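Local coordinates for pancreatic lipase related protein 2 (Equus caballus, PDB 1W52), which probably hydrolyses galactolipids and triacylglycerols, releasing fatty acids, as a secreted calcium-binding lipase of the alpha/beta-hydrolase superfamily, at residues 34-47 with 96-110. Residues are numbered along the deposited sequence; the frame is centred on the assembly and turned at random.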
loop_
_atom_site.group_PDB
_atom_site.type_symbol
_atom_site.label_atom_id
_atom_site.label_comp_id
_atom_site.label_asym_id
_atom_site.label_seq_id
_atom_site.Cartn_x
_atom_site.Cartn_y
_atom_site.Cartn_z
ATOM N N GLU A 34 -20.691 0.671 24.430
ATOM C CA GLU A 34 -19.584 -0.258 24.824
ATOM C C GLU A 34 -18.338 -0.140 23.912
ATOM O O GLU A 34 -17.189 -0.202 24.400
ATOM C CB GLU A 34 -20.062 -1.753 24.853
ATOM C CG GLU A 34 -20.918 -2.163 26.071
ATOM C CD GLU A 34 -21.400 -3.629 26.092
ATOM O OE1 GLU A 34 -20.976 -4.363 27.011
ATOM O OE2 GLU A 34 -22.235 -4.058 25.261
ATOM N N VAL A 35 -18.612 0.017 22.601
ATOM C CA VAL A 35 -17.636 0.350 21.524
ATOM C C VAL A 35 -17.084 1.805 21.517
ATOM O O VAL A 35 -15.923 2.021 21.103
ATOM C CB VAL A 35 -18.246 0.126 20.146
ATOM C CG1 VAL A 35 -17.221 0.309 19.082
ATOM C CG2 VAL A 35 -18.839 -1.250 20.037
ATOM N N ASN A 36 -17.906 2.774 21.963
ATOM C CA ASN A 36 -17.544 4.189 22.034
ATOM C C ASN A 36 -16.895 4.677 20.751
ATOM O O ASN A 36 -15.734 5.149 20.764
ATOM C CB ASN A 36 -16.617 4.451 23.207
ATOM C CG ASN A 36 -16.358 5.932 23.425
ATOM O OD1 ASN A 36 -15.245 6.355 23.798
ATOM N ND2 ASN A 36 -17.384 6.740 23.181
ATOM N N THR A 37 -17.640 4.528 19.636
ATOM C CA THR A 37 -17.201 5.036 18.321
ATOM C C THR A 37 -17.160 6.548 18.353
ATOM O O THR A 37 -18.101 7.184 18.826
ATOM C CB THR A 37 -18.175 4.658 17.248
ATOM O OG1 THR A 37 -18.406 3.265 17.296
ATOM C CG2 THR A 37 -17.605 4.907 15.882
ATOM N N ARG A 38 -16.127 7.148 17.802
ATOM C CA ARG A 38 -15.983 8.580 17.967
ATOM C C ARG A 38 -15.384 9.177 16.706
ATOM O O ARG A 38 -14.244 8.881 16.367
ATOM C CB ARG A 38 -15.083 8.889 19.170
ATOM C CG ARG A 38 -15.713 8.755 20.552
ATOM C CD ARG A 38 -15.042 9.680 21.576
ATOM N NE ARG A 38 -13.622 9.847 21.267
ATOM C CZ ARG A 38 -12.867 10.899 21.611
ATOM N NH1 ARG A 38 -13.351 11.919 22.314
ATOM N NH2 ARG A 38 -11.587 10.918 21.261
ATOM N N PHE A 39 -16.152 10.031 16.034
ATOM C CA PHE A 39 -15.723 10.705 14.805
ATOM C C PHE A 39 -14.965 11.996 15.090
ATOM O O PHE A 39 -15.489 12.888 15.712
ATOM C CB PHE A 39 -16.962 11.011 14.015
ATOM C CG PHE A 39 -17.747 9.789 13.654
ATOM C CD1 PHE A 39 -17.249 8.913 12.735
ATOM C CD2 PHE A 39 -18.983 9.539 14.230
ATOM C CE1 PHE A 39 -17.954 7.797 12.387
ATOM C CE2 PHE A 39 -19.737 8.415 13.871
ATOM C CZ PHE A 39 -19.212 7.533 12.953
ATOM N N LEU A 40 -13.710 12.085 14.676
ATOM C CA LEU A 40 -12.882 13.247 15.018
ATOM C C LEU A 40 -12.538 14.027 13.774
ATOM O O LEU A 40 -11.952 13.473 12.833
ATOM C CB LEU A 40 -11.591 12.847 15.668
ATOM C CG LEU A 40 -11.701 11.682 16.633
ATOM C CD1 LEU A 40 -10.387 11.515 17.283
ATOM C CD2 LEU A 40 -12.784 11.911 17.679
ATOM N N LEU A 41 -12.903 15.318 13.776
ATOM C CA LEU A 41 -12.951 16.091 12.527
ATOM C C LEU A 41 -11.793 17.069 12.366
ATOM O O LEU A 41 -11.575 17.940 13.184
ATOM C CB LEU A 41 -14.293 16.813 12.354
ATOM C CG LEU A 41 -14.545 17.480 10.988
ATOM C CD1 LEU A 41 -13.877 16.805 9.819
ATOM C CD2 LEU A 41 -15.998 17.485 10.679
ATOM N N TYR A 42 -11.047 16.862 11.300
ATOM C CA TYR A 42 -9.937 17.684 10.953
ATOM C C TYR A 42 -10.263 18.275 9.578
ATOM O O TYR A 42 -10.802 17.597 8.710
ATOM C CB TYR A 42 -8.678 16.838 10.877
ATOM C CG TYR A 42 -8.126 16.306 12.200
ATOM C CD1 TYR A 42 -7.226 17.061 12.933
ATOM C CD2 TYR A 42 -8.440 15.007 12.680
ATOM C CE1 TYR A 42 -6.673 16.565 14.141
ATOM C CE2 TYR A 42 -7.892 14.508 13.894
ATOM C CZ TYR A 42 -7.009 15.294 14.615
ATOM O OH TYR A 42 -6.443 14.870 15.803
ATOM N N THR A 43 -9.959 19.560 9.427
ATOM C CA THR A 43 -10.184 20.350 8.205
ATOM C C THR A 43 -9.075 21.378 8.131
ATOM O O THR A 43 -8.421 21.646 9.136
ATOM C CB THR A 43 -11.512 21.126 8.243
ATOM O OG1 THR A 43 -11.693 21.704 9.549
ATOM C CG2 THR A 43 -12.716 20.213 8.032
ATOM N N ASN A 44 -8.885 21.998 6.967
ATOM C CA ASN A 44 -7.682 22.805 6.775
ATOM C C ASN A 44 -7.745 23.967 7.736
ATOM O O ASN A 44 -6.723 24.531 8.103
ATOM C CB ASN A 44 -7.540 23.306 5.353
ATOM C CG ASN A 44 -7.739 22.241 4.355
ATOM O OD1 ASN A 44 -8.856 21.805 4.145
ATOM N ND2 ASN A 44 -6.672 21.807 3.722
ATOM N N LYS A 45 -8.965 24.290 8.158
ATOM C CA LYS A 45 -9.216 25.348 9.123
ATOM C C LYS A 45 -8.563 24.983 10.459
ATOM O O LYS A 45 -7.786 25.779 10.999
ATOM C CB LYS A 45 -10.728 25.578 9.244
ATOM C CG LYS A 45 -11.425 25.935 7.879
ATOM C CD LYS A 45 -12.979 25.961 7.939
ATOM C CE LYS A 45 -13.622 26.622 6.680
ATOM N NZ LYS A 45 -15.058 26.200 6.405
ATOM N N ASN A 46 -8.846 23.765 10.947
ATOM C CA ASN A 46 -8.238 23.193 12.176
ATOM C C ASN A 46 -7.423 21.912 11.973
ATOM O O ASN A 46 -7.915 20.813 12.217
ATOM C CB ASN A 46 -9.311 22.900 13.230
ATOM C CG ASN A 46 -10.302 21.835 12.792
ATOM O OD1 ASN A 46 -11.114 22.052 11.890
ATOM N ND2 ASN A 46 -10.253 20.687 13.446
ATOM N N PRO A 47 -6.175 22.054 11.537
ATOM C CA PRO A 47 -5.284 20.900 11.312
ATOM C C PRO A 47 -4.523 20.330 12.535
ATOM O O PRO A 47 -3.528 19.650 12.330
ATOM C CB PRO A 47 -4.298 21.439 10.262
ATOM C CG PRO A 47 -4.260 22.938 10.478
ATOM C CD PRO A 47 -5.534 23.327 11.165
ATOM N N LEU A 96 -4.401 17.021 4.629
ATOM C CA LEU A 96 -4.663 18.454 4.617
ATOM C C LEU A 96 -3.472 19.338 4.237
ATOM O O LEU A 96 -3.646 20.520 3.975
ATOM C CB LEU A 96 -5.165 18.890 5.993
ATOM C CG LEU A 96 -6.428 18.161 6.446
ATOM C CD1 LEU A 96 -6.740 18.494 7.887
ATOM C CD2 LEU A 96 -7.623 18.457 5.552
ATOM N N GLN A 97 -2.260 18.812 4.201
ATOM C CA GLN A 97 -1.171 19.610 3.623
ATOM C C GLN A 97 -1.202 19.618 2.094
ATOM O O GLN A 97 -0.460 20.384 1.492
ATOM C CB GLN A 97 0.216 19.121 4.045
ATOM C CG GLN A 97 0.420 18.894 5.517
ATOM C CD GLN A 97 1.751 18.227 5.821
ATOM O OE1 GLN A 97 2.541 17.943 4.914
ATOM N NE2 GLN A 97 1.993 17.956 7.099
ATOM N N VAL A 98 -2.003 18.761 1.464
ATOM C CA VAL A 98 -1.981 18.647 0.018
ATOM C C VAL A 98 -3.278 18.947 -0.681
ATOM O O VAL A 98 -3.246 19.203 -1.883
ATOM C CB VAL A 98 -1.525 17.273 -0.419
ATOM C CG1 VAL A 98 -0.291 16.914 0.371
ATOM C CG2 VAL A 98 -2.654 16.188 -0.291
ATOM N N GLU A 99 -4.403 18.903 0.040
ATOM C CA GLU A 99 -5.736 19.215 -0.525
ATOM C C GLU A 99 -6.628 19.908 0.464
ATOM O O GLU A 99 -6.398 19.829 1.644
ATOM C CB GLU A 99 -6.444 17.989 -1.148
ATOM C CG GLU A 99 -6.656 16.726 -0.307
ATOM C CD GLU A 99 -7.147 15.510 -1.142
ATOM O OE1 GLU A 99 -8.361 15.403 -1.478
ATOM O OE2 GLU A 99 -6.313 14.646 -1.477
ATOM N N THR A 100 -7.610 20.665 -0.007
ATOM C CA THR A 100 -8.460 21.345 0.961
ATOM C C THR A 100 -9.718 20.517 1.077
ATOM O O THR A 100 -10.410 20.254 0.107
ATOM C CB THR A 100 -8.681 22.890 0.726
ATOM O OG1 THR A 100 -9.157 23.137 -0.582
ATOM C CG2 THR A 100 -7.320 23.689 0.802
ATOM N N THR A 101 -9.936 20.045 2.302
ATOM C CA THR A 101 -10.816 18.945 2.544
ATOM C C THR A 101 -11.152 18.695 4.018
ATOM O O THR A 101 -10.582 19.306 4.919
ATOM C CB THR A 101 -10.129 17.736 1.972
ATOM O OG1 THR A 101 -9.531 18.108 0.722
ATOM C CG2 THR A 101 -11.113 16.640 1.588
ATOM N N ASN A 102 -12.129 17.801 4.197
ATOM C CA ASN A 102 -12.563 17.254 5.461
ATOM C C ASN A 102 -11.962 15.893 5.671
ATOM O O ASN A 102 -12.172 14.979 4.854
ATOM C CB ASN A 102 -14.075 17.043 5.425
ATOM C CG ASN A 102 -14.816 18.262 5.001
ATOM O OD1 ASN A 102 -14.604 19.339 5.575
ATOM N ND2 ASN A 102 -15.704 18.119 3.994
ATOM N N CYS A 103 -11.242 15.720 6.774
ATOM C CA CYS A 103 -10.737 14.396 7.115
ATOM C C CYS A 103 -11.162 13.985 8.507
ATOM O O CYS A 103 -10.851 14.651 9.460
ATOM C CB CYS A 103 -9.221 14.333 6.940
ATOM S SG CYS A 103 -8.606 12.633 7.109
ATOM N N ILE A 104 -11.912 12.897 8.599
ATOM C CA ILE A 104 -12.329 12.330 9.886
ATOM C C ILE A 104 -11.622 10.998 10.197
ATOM O O ILE A 104 -11.525 10.098 9.341
ATOM C CB ILE A 104 -13.864 12.061 9.934
ATOM C CG1 ILE A 104 -14.690 13.270 9.467
ATOM C CG2 ILE A 104 -14.277 11.628 11.338
ATOM C CD1 ILE A 104 -16.060 12.870 8.950
ATOM N N SER A 105 -11.175 10.895 11.448
ATOM C CA SER A 105 -10.532 9.720 11.995
ATOM C C SER A 105 -11.586 9.053 12.835
ATOM O O SER A 105 -12.164 9.688 13.696
ATOM C CB SER A 105 -9.336 10.148 12.841
ATOM O OG SER A 105 -8.855 9.082 13.651
ATOM N N VAL A 106 -11.887 7.798 12.532
ATOM C CA VAL A 106 -12.925 7.053 13.233
ATOM C C VAL A 106 -12.292 6.258 14.383
ATOM O O VAL A 106 -11.733 5.184 14.161
ATOM C CB VAL A 106 -13.643 6.094 12.287
ATOM C CG1 VAL A 106 -14.689 5.265 13.056
ATOM C CG2 VAL A 106 -14.289 6.851 11.124
ATOM N N ASP A 107 -12.358 6.786 15.602
ATOM C CA ASP A 107 -11.763 6.108 16.743
ATOM C C ASP A 107 -12.749 5.182 17.406
ATOM O O ASP A 107 -13.729 5.637 17.953
ATOM C CB ASP A 107 -11.291 7.114 17.777
ATOM C CG ASP A 107 -10.833 6.445 19.079
ATOM O OD1 ASP A 107 -11.688 5.963 19.808
ATOM O OD2 ASP A 107 -9.661 6.354 19.470
ATOM N N TRP A 108 -12.492 3.878 17.379
ATOM C CA TRP A 108 -13.335 2.924 18.110
ATOM C C TRP A 108 -12.501 2.040 19.000
ATOM O O TRP A 108 -12.810 0.873 19.189
ATOM C CB TRP A 108 -14.164 2.078 17.170
ATOM C CG TRP A 108 -13.390 1.311 16.204
ATOM C CD1 TRP A 108 -12.616 1.801 15.212
ATOM C CD2 TRP A 108 -13.342 -0.114 16.084
ATOM N NE1 TRP A 108 -12.083 0.771 14.467
ATOM C CE2 TRP A 108 -12.512 -0.416 14.982
ATOM C CE3 TRP A 108 -13.909 -1.168 16.800
ATOM C CZ2 TRP A 108 -12.244 -1.714 14.575
ATOM C CZ3 TRP A 108 -13.647 -2.468 16.379
ATOM C CH2 TRP A 108 -12.824 -2.723 15.276
ATOM N N SER A 109 -11.462 2.642 19.562
ATOM C CA SER A 109 -10.421 1.944 20.296
ATOM C C SER A 109 -10.938 0.936 21.299
ATOM O O SER A 109 -10.592 -0.260 21.261
ATOM C CB SER A 109 -9.550 2.960 21.031
ATOM O OG SER A 109 -10.332 3.990 21.589
ATOM N N SER A 110 -11.766 1.453 22.195
ATOM C CA SER A 110 -12.407 0.674 23.244
ATOM C C SER A 110 -13.149 -0.579 22.714
ATOM O O SER A 110 -13.177 -1.609 23.367
ATOM C CB SER A 110 -13.332 1.602 24.075
ATOM O OG SER A 110 -14.630 1.689 23.496
#
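Phe39, Leu41, Ile104 and Val106 form the apolar centre where strands 38-43 and 102-107 pair antiparallel in the central sheet of the alpha/beta-hydrolase fold. Val106 CG2 meets the edge of the Phe39 ring, 4.0 Å from CD1, the two side chains running alongside each other; beta-branched valine and isoleucine suit an extended strand, and the flat phenyl reaches on to Thr130 and Leu133 of helix 116-141. Leu41, its CG anti to the backbone N (chi1 -171°), brings CD1 to 3.6 Å from Ile104 CG1. The opposite face carries Tyr42, whose CB rests on Leu96 CD1, and Cys103, in a disulfide with Cys92 of helix 87-96. Backbone hydrogen bonds join the strands, Leu40 and Ser105 each giving N-H to the other's O (both 3.0 Å). At one end the amide of Asn44 serves the loop 99-101 twice: Thr101 N lies on a lone pair of OD1 at 2.8 Å, and ND2 donates to Glu99 O at 2.9 Å. With an alanine here, Thr101 N and Glu99 O would probably lose these partners, leaving the loop less firmly held. At the other, Asp107 OD1 accepts from Ser109 OG and OD2 from Gly83 N, while Arg38 turns to a salt bridge with Glu84. Ser110 OG donates to Val35 O at 2.7 Å, from above the carbonyl plane.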